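Long-range contact in protein-tyrosine-phosphatase (Chaetomium thermophilum var. thermophilum DSM 1495, PDB 5M43), which is the phosphatase domain of Yvh1, linked to ribosome assembly, and probably removes phosphate from tyrosine, serine and threonine residues of proteins: residues A[26-40]-A[47-59]. Numbering follows the deposited sequence. Where two conformers were deposited one is given.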
ATOM      1  N   ILE A  26       6.753  14.754  -3.312  1.00 20.49           N
ATOM      2  CA  ILE A  26       7.284  13.715  -4.191  1.00 22.44           C
ATOM      3  C   ILE A  26       8.796  13.871  -4.317  1.00 21.75           C
ATOM      4  O   ILE A  26       9.553  12.889  -4.230  1.00 22.74           O
ATOM      5  CB  ILE A  26       6.573  13.839  -5.556  1.00 24.89           C
ATOM      6  CG1 ILE A  26       5.034  13.657  -5.431  1.00 30.76           C
ATOM      7  CG2 ILE A  26       7.275  12.997  -6.608  1.00 24.48           C
ATOM      8  CD1 ILE A  26       4.538  12.576  -4.538  1.00 30.14           C
ATOM      9  N   LYS A  27       9.265  15.110  -4.510  1.00 21.82           N
ATOM     10  CA  LYS A  27      10.708  15.344  -4.665  1.00 22.38           C
ATOM     11  C   LYS A  27      11.445  15.132  -3.351  1.00 21.59           C
ATOM     12  O   LYS A  27      12.548  14.578  -3.342  1.00 22.51           O
ATOM     13  CB  LYS A  27      10.980  16.741  -5.219  1.00 25.85           C
ATOM     14  CG  LYS A  27      10.613  16.861  -6.719  1.00 35.48           C
ATOM     15  CD  LYS A  27      10.093  18.269  -7.023  1.00 44.12           C
ATOM     16  CE  LYS A  27      11.206  19.298  -6.996  1.00 50.54           C
ATOM     17  NZ  LYS A  27      12.238  18.920  -8.031  1.00 54.60           N
ATOM     18  N   GLU A  28      10.840  15.560  -2.222  1.00 20.78           N
ATOM     19  CA  GLU A  28      11.506  15.414  -0.916  1.00 21.44           C
ATOM     20  C   GLU A  28      11.817  13.967  -0.590  1.00 18.26           C
ATOM     21  O   GLU A  28      12.912  13.646  -0.105  1.00 19.22           O
ATOM     22  CB  GLU A  28      10.614  15.990   0.193  1.00 17.95           C
ATOM     23  CG  GLU A  28      11.214  15.843   1.611  1.00 18.62           C
ATOM     24  CD  GLU A  28      10.319  16.346   2.720  1.00 19.74           C
ATOM     25  OE1 GLU A  28       9.166  16.764   2.412  1.00 20.58           O
ATOM     26  OE2 GLU A  28      10.773  16.324   3.869  1.00 20.72           O
ATOM     27  N   HIS A  29      10.871  13.072  -0.876  1.00 18.99           N
ATOM     28  CA  HIS A  29      11.031  11.667  -0.577  1.00 19.27           C
ATOM     29  C   HIS A  29      11.563  10.888  -1.751  1.00 22.63           C
ATOM     30  O   HIS A  29      11.753   9.678  -1.593  1.00 22.34           O
ATOM     31  CB  HIS A  29       9.668  11.087  -0.118  1.00 17.74           C
ATOM     32  CG  HIS A  29       9.146  11.785   1.105  1.00 19.89           C
ATOM     33  ND1 HIS A  29       9.896  11.873   2.262  1.00 20.97           N
ATOM     34  CD2 HIS A  29       7.990  12.453   1.343  1.00 26.21           C
ATOM     35  CE1 HIS A  29       9.224  12.566   3.160  1.00 24.12           C
ATOM     36  NE2 HIS A  29       8.059  12.912   2.643  1.00 23.97           N
ATOM     37  N   ARG A  30      11.810  11.548  -2.897  1.00 20.53           N
ATOM     38  CA  ARG A  30      12.441  10.886  -4.056  1.00 22.55           C
ATOM     39  C   ARG A  30      11.553   9.746  -4.534  1.00 22.43           C
ATOM     40  O   ARG A  30      12.040   8.691  -4.963  1.00 22.30           O
ATOM     41  CB  ARG A  30      13.859  10.386  -3.736  1.00 24.19           C
ATOM     42  CG  ARG A  30      14.837  11.575  -3.324  1.00 24.14           C
ATOM     43  CD  ARG A  30      15.057  11.618  -1.842  1.00 26.46           C
ATOM     44  NE  ARG A  30      15.838  10.474  -1.380  1.00 23.78           N
ATOM     45  CZ  ARG A  30      17.136  10.362  -1.582  1.00 32.60           C
ATOM     46  NH1 ARG A  30      17.805  11.334  -2.221  1.00 33.59           N
ATOM     47  NH2 ARG A  30      17.790   9.266  -1.168  1.00 35.50           N
ATOM     48  N   ILE A  31      10.258   9.994  -4.506  1.00 21.87           N
ATOM     49  CA  ILE A  31       9.276   8.983  -4.920  1.00 20.50           C
ATOM     50  C   ILE A  31       9.359   8.758  -6.424  1.00 25.21           C
ATOM     51  O   ILE A  31       9.383   9.705  -7.227  1.00 24.80           O
ATOM     52  CB  ILE A  31       7.865   9.424  -4.480  1.00 21.18           C
ATOM     53  CG1 ILE A  31       7.771   9.238  -2.966  1.00 21.10           C
ATOM     54  CG2 ILE A  31       6.738   8.626  -5.221  1.00 23.62           C
ATOM     55  CD1 ILE A  31       6.727  10.128  -2.242  1.00 22.48           C
ATOM     56  N   THR A  32       9.404   7.477  -6.825  1.00 22.43           N
ATOM     57  CA  THR A  32       9.497   7.107  -8.237  1.00 24.72           C
ATOM     58  C   THR A  32       8.251   6.400  -8.743  1.00 25.72           C
ATOM     59  O   THR A  32       8.037   6.311  -9.970  1.00 25.83           O
ATOM     60  CB  THR A  32      10.699   6.172  -8.453  1.00 23.97           C
ATOM     61  OG1 THR A  32      10.569   5.018  -7.606  1.00 25.44           O
ATOM     62  CG2 THR A  32      12.018   6.856  -8.128  1.00 24.83           C
ATOM     63  N   HIS A  33       7.441   5.874  -7.842  1.00 20.90           N
ATOM     64  CA  HIS A  33       6.290   5.045  -8.189  1.00 21.17           C
ATOM     65  C   HIS A  33       5.137   5.502  -7.336  1.00 22.36           C
ATOM     66  O   HIS A  33       5.314   5.681  -6.135  1.00 23.26           O
ATOM     67  CB  HIS A  33       6.524   3.537  -7.921  1.00 23.01           C
ATOM     68  CG  HIS A  33       7.529   2.908  -8.827  1.00 24.63           C
ATOM     69  ND1 HIS A  33       8.869   3.221  -8.797  1.00 24.75           N
ATOM     70  CD2 HIS A  33       7.387   1.932  -9.754  1.00 27.76           C
ATOM     71  CE1 HIS A  33       9.511   2.483  -9.699  1.00 25.91           C
ATOM     72  NE2 HIS A  33       8.624   1.700 -10.297  1.00 29.90           N
ATOM     73  N   ILE A  34       3.964   5.683  -7.940  1.00 23.89           N
ATOM     74  CA  ILE A  34       2.763   6.051  -7.191  1.00 22.39           C
ATOM     75  C   ILE A  34       1.671   5.030  -7.501  1.00 22.26           C
ATOM     76  O   ILE A  34       1.317   4.830  -8.676  1.00 23.51           O
ATOM     77  CB  ILE A  34       2.274   7.467  -7.538  1.00 23.42           C
ATOM     78  CG1 ILE A  34       3.342   8.514  -7.109  1.00 23.59           C
ATOM     79  CG2 ILE A  34       0.896   7.756  -6.880  1.00 23.25           C
ATOM     80  CD1 ILE A  34       2.937   9.930  -7.399  1.00 24.42           C
ATOM     81  N   LEU A  35       1.156   4.374  -6.454  1.00 20.12           N
ATOM     82  CA  LEU A  35      -0.058   3.551  -6.553  1.00 20.43           C
ATOM     83  C   LEU A  35      -1.205   4.353  -5.959  1.00 22.46           C
ATOM     84  O   LEU A  35      -1.202   4.640  -4.754  1.00 22.03           O
ATOM     85  CB  LEU A  35       0.156   2.243  -5.791  1.00 20.81           C
ATOM     86  CG  LEU A  35      -1.104   1.371  -5.677  1.00 23.70           C
ATOM     87  CD1 LEU A  35      -1.610   0.959  -7.071  1.00 24.55           C
ATOM     88  CD2 LEU A  35      -0.835   0.135  -4.822  1.00 23.95           C
ATOM     89  N   SER A  36      -2.172   4.718  -6.808  1.00 22.45           N
ATOM     90  CA  SER A  36      -3.395   5.388  -6.374  1.00 24.46           C
ATOM     91  C   SER A  36      -4.459   4.323  -6.144  1.00 20.74           C
ATOM     92  O   SER A  36      -4.991   3.740  -7.101  1.00 23.70           O
ATOM     93  CB  SER A  36      -3.866   6.421  -7.402  1.00 25.47           C
ATOM     94  OG  SER A  36      -2.813   7.321  -7.762  1.00 25.50           O
ATOM     95  N   VAL A  37      -4.824   4.103  -4.881  1.00 21.10           N
ATOM     96  CA  VAL A  37      -5.921   3.179  -4.591  1.00 22.03           C
ATOM     97  C   VAL A  37      -7.168   4.054  -4.576  1.00 25.58           C
ATOM     98  O   VAL A  37      -7.776   4.265  -3.521  1.00 24.05           O
ATOM     99  CB  VAL A  37      -5.714   2.436  -3.267  1.00 20.81           C
ATOM    100  CG1 VAL A  37      -6.692   1.275  -3.125  1.00 21.94           C
ATOM    101  CG2 VAL A  37      -4.243   1.837  -3.186  1.00 21.25           C
ATOM    102  N   ILE A  38      -7.397   4.720  -5.704  1.00 25.17           N
ATOM    103  CA  ILE A  38      -8.494   5.635  -5.942  1.00 24.93           C
ATOM    104  C   ILE A  38      -8.334   6.077  -7.366  1.00 26.23           C
ATOM    105  O   ILE A  38      -7.274   6.007  -7.884  1.00 26.69           O
ATOM    106  CB  ILE A  38      -8.382   6.832  -4.963  1.00 23.48           C
ATOM    107  CG1 ILE A  38      -9.546   7.796  -5.112  1.00 25.42           C
ATOM    108  CG2 ILE A  38      -7.099   7.594  -5.161  1.00 26.86           C
ATOM    109  CD1 ILE A  38      -9.556   8.803  -4.004  1.00 26.07           C
ATOM    110  N   ASP A  39      -9.406   6.507  -8.000  1.00 28.30           N
ATOM    111  CA  ASP A  39      -9.224   7.038  -9.326  1.00 29.19           C
ATOM    112  C   ASP A  39      -8.381   8.293  -9.218  1.00 29.62           C
ATOM    113  O   ASP A  39      -8.687   9.171  -8.409  1.00 29.97           O
ATOM    114  CB  ASP A  39     -10.586   7.364  -9.950  1.00 31.71           C
ATOM    115  CG  ASP A  39     -10.459   7.867 -11.372  1.00 40.75           C
ATOM    116  OD1 ASP A  39     -11.098   8.922 -11.689  1.00 45.17           O
ATOM    117  OD2 ASP A  39      -9.786   7.190 -12.178  1.00 38.35           O
ATOM    118  N   HIS A  40      -7.348   8.395 -10.040  1.00 29.07           N
ATOM    119  CA  HIS A  40      -6.390   9.490  -9.936  1.00 30.71           C
ATOM    120  C   HIS A  40      -5.635   9.585 -11.246  1.00 30.13           C
ATOM    121  O   HIS A  40      -5.326   8.555 -11.858  1.00 33.19           O
ATOM    122  CB  HIS A  40      -5.414   9.197  -8.786  1.00 26.05           C
ATOM    123  CG  HIS A  40      -4.509  10.344  -8.432  1.00 28.20           C
ATOM    124  ND1 HIS A  40      -4.921  11.376  -7.630  1.00 31.19           N
ATOM    125  CD2 HIS A  40      -3.204  10.587  -8.717  1.00 29.67           C
ATOM    126  CE1 HIS A  40      -3.915  12.216  -7.430  1.00 31.85           C
ATOM    127  NE2 HIS A  40      -2.866  11.771  -8.092  1.00 28.07           N
ATOM    128  N   GLU A  47       7.322  18.557 -13.787  1.00 47.03           N
ATOM    129  CA  GLU A  47       8.556  17.772 -13.852  1.00 48.61           C
ATOM    130  C   GLU A  47       8.618  16.710 -12.768  1.00 43.77           C
ATOM    131  O   GLU A  47       9.180  15.634 -12.979  1.00 43.94           O
ATOM    132  CB  GLU A  47       9.774  18.705 -13.747  1.00 55.78           C
ATOM    133  CG  GLU A  47       9.948  19.384 -12.362  1.00 60.71           C
ATOM    134  CD  GLU A  47      10.820  18.598 -11.371  1.00 63.14           C
ATOM    135  OE1 GLU A  47      11.336  17.517 -11.726  1.00 63.44           O
ATOM    136  OE2 GLU A  47      10.990  19.074 -10.221  1.00 63.93           O
ATOM    137  N   ALA A  48       8.051  16.987 -11.597  1.00 40.19           N
ATOM    138  CA  ALA A  48       8.119  16.023 -10.505  1.00 36.20           C
ATOM    139  C   ALA A  48       7.374  14.746 -10.847  1.00 32.96           C
ATOM    140  O   ALA A  48       7.691  13.668 -10.320  1.00 34.36           O
ATOM    141  CB  ALA A  48       7.515  16.632  -9.235  1.00 33.59           C
ATOM    142  N   PHE A  49       6.348  14.842 -11.685  1.00 34.81           N
ATOM    143  CA  PHE A  49       5.541  13.666 -12.013  1.00 34.72           C
ATOM    144  C   PHE A  49       5.806  13.105 -13.396  1.00 34.78           C
ATOM    145  O   PHE A  49       5.327  12.009 -13.689  1.00 35.74           O
ATOM    146  CB  PHE A  49       4.041  13.994 -11.888  1.00 34.60           C
ATOM    147  CG  PHE A  49       3.620  14.378 -10.477  1.00 30.50           C
ATOM    148  CD1 PHE A  49       3.274  13.391  -9.563  1.00 30.09           C
ATOM    149  CD2 PHE A  49       3.587  15.721 -10.066  1.00 31.12           C
ATOM    150  CE1 PHE A  49       2.920  13.715  -8.244  1.00 26.47           C
ATOM    151  CE2 PHE A  49       3.227  16.058  -8.756  1.00 28.92           C
ATOM    152  CZ  PHE A  49       2.864  15.062  -7.840  1.00 25.39           C
ATOM    153  N   ARG A  50       6.581  13.808 -14.230  1.00 37.12           N
ATOM    154  CA  ARG A  50       6.659  13.474 -15.649  1.00 42.96           C
ATOM    155  C   ARG A  50       7.103  12.033 -15.876  1.00 41.83           C
ATOM    156  O   ARG A  50       6.603  11.357 -16.795  1.00 45.23           O
ATOM    157  CB  ARG A  50       7.607  14.440 -16.350  1.00 49.19           C
ATOM    158  CG  ARG A  50       8.106  13.946 -17.708  1.00 57.20           C
ATOM    159  CD  ARG A  50       8.700  15.094 -18.508  1.00 63.33           C
ATOM    160  NE  ARG A  50       7.664  16.059 -18.882  1.00 67.72           N
ATOM    161  CZ  ARG A  50       6.829  15.902 -19.911  1.00 71.16           C
ATOM    162  NH1 ARG A  50       6.903  14.820 -20.678  1.00 72.79           N
ATOM    163  NH2 ARG A  50       5.912  16.826 -20.176  1.00 73.13           N
ATOM    164  N   HIS A  51       8.025  11.528 -15.056  1.00 36.90           N
ATOM    165  CA  HIS A  51       8.516  10.171 -15.279  1.00 40.34           C
ATOM    166  C   HIS A  51       8.118   9.183 -14.184  1.00 36.66           C
ATOM    167  O   HIS A  51       8.679   8.088 -14.126  1.00 37.44           O
ATOM    168  CB  HIS A  51      10.041  10.194 -15.452  1.00 45.12           C
ATOM    169  CG  HIS A  51      10.504  11.022 -16.622  1.00 49.56           C
ATOM    170  ND1 HIS A  51      10.407  10.594 -17.931  1.00 52.01           N
ATOM    171  CD2 HIS A  51      11.044  12.266 -16.676  1.00 51.70           C
ATOM    172  CE1 HIS A  51      10.874  11.532 -18.736  1.00 54.23           C
ATOM    173  NE2 HIS A  51      11.263  12.559 -18.001  1.00 53.38           N
ATOM    174  N   VAL A  52       7.183   9.533 -13.302  0.54 33.32           N
ATOM    175  CA  VAL A  52       6.809   8.572 -12.272  0.54 30.52           C
ATOM    176  C   VAL A  52       6.046   7.423 -12.911  0.54 32.07           C
ATOM    177  O   VAL A  52       5.365   7.584 -13.934  0.54 32.64           O
ATOM    178  CB  VAL A  52       5.996   9.233 -11.141  0.54 29.99           C
ATOM    179  CG1 VAL A  52       6.794  10.417 -10.559  0.54 31.43           C
ATOM    180  CG2 VAL A  52       4.633   9.644 -11.644  0.54 29.72           C
ATOM    181  N   LYS A  53       6.207   6.239 -12.328  1.00 29.57           N
ATOM    182  CA  LYS A  53       5.480   5.041 -12.744  1.00 31.80           C
ATOM    183  C   LYS A  53       4.176   5.032 -11.949  1.00 31.19           C
ATOM    184  O   LYS A  53       4.209   5.052 -10.716  1.00 28.48           O
ATOM    185  CB  LYS A  53       6.332   3.798 -12.473  1.00 33.84           C
ATOM    186  CG  LYS A  53       5.690   2.472 -12.906  1.00 40.61           C
ATOM    187  CD  LYS A  53       5.755   2.304 -14.391  1.00 48.09           C
ATOM    188  CE  LYS A  53       5.345   0.881 -14.787  1.00 50.80           C
ATOM    189  NZ  LYS A  53       5.050   0.796 -16.262  1.00 56.10           N
ATOM    190  N   HIS A  54       3.033   5.058 -12.637  1.00 30.35           N
ATOM    191  CA  HIS A  54       1.750   5.278 -11.985  1.00 27.08           C
ATOM    192  C   HIS A  54       0.759   4.154 -12.273  1.00 30.06           C
ATOM    193  O   HIS A  54       0.612   3.751 -13.427  1.00 32.75           O
ATOM    194  CB  HIS A  54       1.154   6.602 -12.458  1.00 30.99           C
ATOM    195  CG  HIS A  54      -0.089   6.985 -11.734  1.00 31.90           C
ATOM    196  ND1 HIS A  54      -1.211   7.452 -12.374  1.00 33.30           N
ATOM    197  CD2 HIS A  54      -0.397   6.931 -10.415  1.00 28.19           C
ATOM    198  CE1 HIS A  54      -2.159   7.674 -11.483  1.00 31.98           C
ATOM    199  NE2 HIS A  54      -1.684   7.379 -10.283  1.00 28.78           N
ATOM    200  N   LEU A  55       0.065   3.679 -11.236  1.00 24.78           N
ATOM    201  CA  LEU A  55      -1.074   2.780 -11.384  1.00 27.82           C
ATOM    202  C   LEU A  55      -2.217   3.329 -10.547  1.00 28.24           C
ATOM    203  O   LEU A  55      -2.013   3.625  -9.364  1.00 26.74           O
ATOM    204  CB  LEU A  55      -0.722   1.353 -10.939  1.00 27.45           C
ATOM    205  CG  LEU A  55      -1.891   0.354 -10.897  1.00 30.68           C
ATOM    206  CD1 LEU A  55      -2.424   0.148 -12.309  1.00 30.73           C
ATOM    207  CD2 LEU A  55      -1.456  -1.025 -10.309  1.00 32.05           C
ATOM    208  N   SER A  56      -3.388   3.500 -11.158  1.00 27.77           N
ATOM    209  CA  SER A  56      -4.603   3.902 -10.442  1.00 27.31           C
ATOM    210  C   SER A  56      -5.681   2.832 -10.539  1.00 30.27           C
ATOM    211  O   SER A  56      -5.984   2.295 -11.627  1.00 32.93           O
ATOM    212  CB  SER A  56      -5.142   5.258 -10.939  1.00 27.78           C
ATOM    213  OG  SER A  56      -6.459   5.489 -10.440  1.00 30.55           O
ATOM    214  N   ILE A  57      -6.279   2.530  -9.398  1.00 28.30           N
ATOM    215  CA  ILE A  57      -7.387   1.598  -9.301  1.00 30.51           C
ATOM    216  C   ILE A  57      -8.608   2.357  -8.817  1.00 29.40           C
ATOM    217  O   ILE A  57      -8.562   2.998  -7.757  1.00 28.42           O
ATOM    218  CB  ILE A  57      -7.040   0.457  -8.342  1.00 32.60           C
ATOM    219  CG1 ILE A  57      -5.904  -0.377  -8.951  1.00 36.15           C
ATOM    220  CG2 ILE A  57      -8.259  -0.465  -8.109  1.00 32.25           C
ATOM    221  CD1 ILE A  57      -5.285  -1.303  -7.929  1.00 35.25           C
ATOM    222  N   ASP A  58      -9.710   2.263  -9.573  1.00 28.53           N
ATOM    223  CA  ASP A  58     -10.913   3.017  -9.261  1.00 30.54           C
ATOM    224  C   ASP A  58     -11.696   2.238  -8.213  1.00 33.62           C
ATOM    225  O   ASP A  58     -12.395   1.263  -8.537  1.00 31.32           O
ATOM    226  CB  ASP A  58     -11.727   3.225 -10.537  1.00 34.83           C
ATOM    227  CG  ASP A  58     -12.932   4.063 -10.318  1.00 38.88           C
ATOM    228  OD1 ASP A  58     -13.774   4.105 -11.244  1.00 45.16           O
ATOM    229  OD2 ASP A  58     -13.086   4.623  -9.236  1.00 36.14           O
ATOM    230  N   ILE A  59     -11.580   2.632  -6.945  1.00 31.21           N
ATOM    231  CA  ILE A  59     -12.374   2.001  -5.890  1.00 31.20           C
ATOM    232  C   ILE A  59     -12.726   3.042  -4.852  1.00 28.73           C
ATOM    233  O   ILE A  59     -11.956   3.977  -4.602  1.00 27.05           O
ATOM    234  CB  ILE A  59     -11.622   0.812  -5.235  1.00 31.33           C
ATOM    235  CG1 ILE A  59     -12.459   0.054  -4.201  1.00 31.76           C
ATOM    236  CG2 ILE A  59     -10.320   1.238  -4.634  1.00 26.61           C
ATOM    237  CD1 ILE A  59     -11.757  -1.249  -3.685  1.00 35.34           C
TER
HETATM  238  O   HOH W   1       9.951   6.152 -12.015  1.00 52.28           O
HETATM  239  O   HOH W   2     -11.961   5.973  -7.216  1.00 35.83           O
HETATM  240  O   HOH W   3      -8.755   4.712 -12.070  1.00 39.51           O
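The imidazole of H54 meets 26-40 with its rim: S36 OG lies in the ring plane, 2.8 Å from H54 NE2 in a hydrogen bond, and H40 O lies near the ring plane at CE1. With CG anti to the backbone N (chi1 -174°), the H54 ring reaches across to the neighbouring strand, while S36 OG also bonds H102, so one serine hydroxyl links two histidines from the strands on either side. The H40 ring stands obliquely to that of H54, planes at 72°. H33 is met differently, K53 CB lying over one ring face, 3.5 Å from H33 CD2, while T32 OG1 bonds ND1 at the edge. F49 takes I34 CD1 at its edge in plane, and I26 CG1 comes obliquely within 3.5 Å of F49 CE1. Beyond this apolar patch, K27 NZ forms a salt bridge with E47 OE2. At the far end, S56 OG donates to I38 O at 2.7 Å, tying strand 53-56 to the end of the inverse gamma turn centred on V37; a water joins this hydroxyl to D39 OD2. Between these ends the backbones bond in parallel register, H33 beside K53 through S36 beside S56, with five N-H...O bonds from K53 N to T32 O through I57 N to S36 O. L35 and L55 lie side by side on the face covered by helix 71-83. Strand 99-102 flanks 33-36 across from 53-56, leaving 53-56 as one edge strand of the mixed sheet in a dual-specificity phosphatase catalytic domain, joined to 33-36 through a weakly bonded helical turn at about 47-50, the helix of a beta-alpha-beta unit.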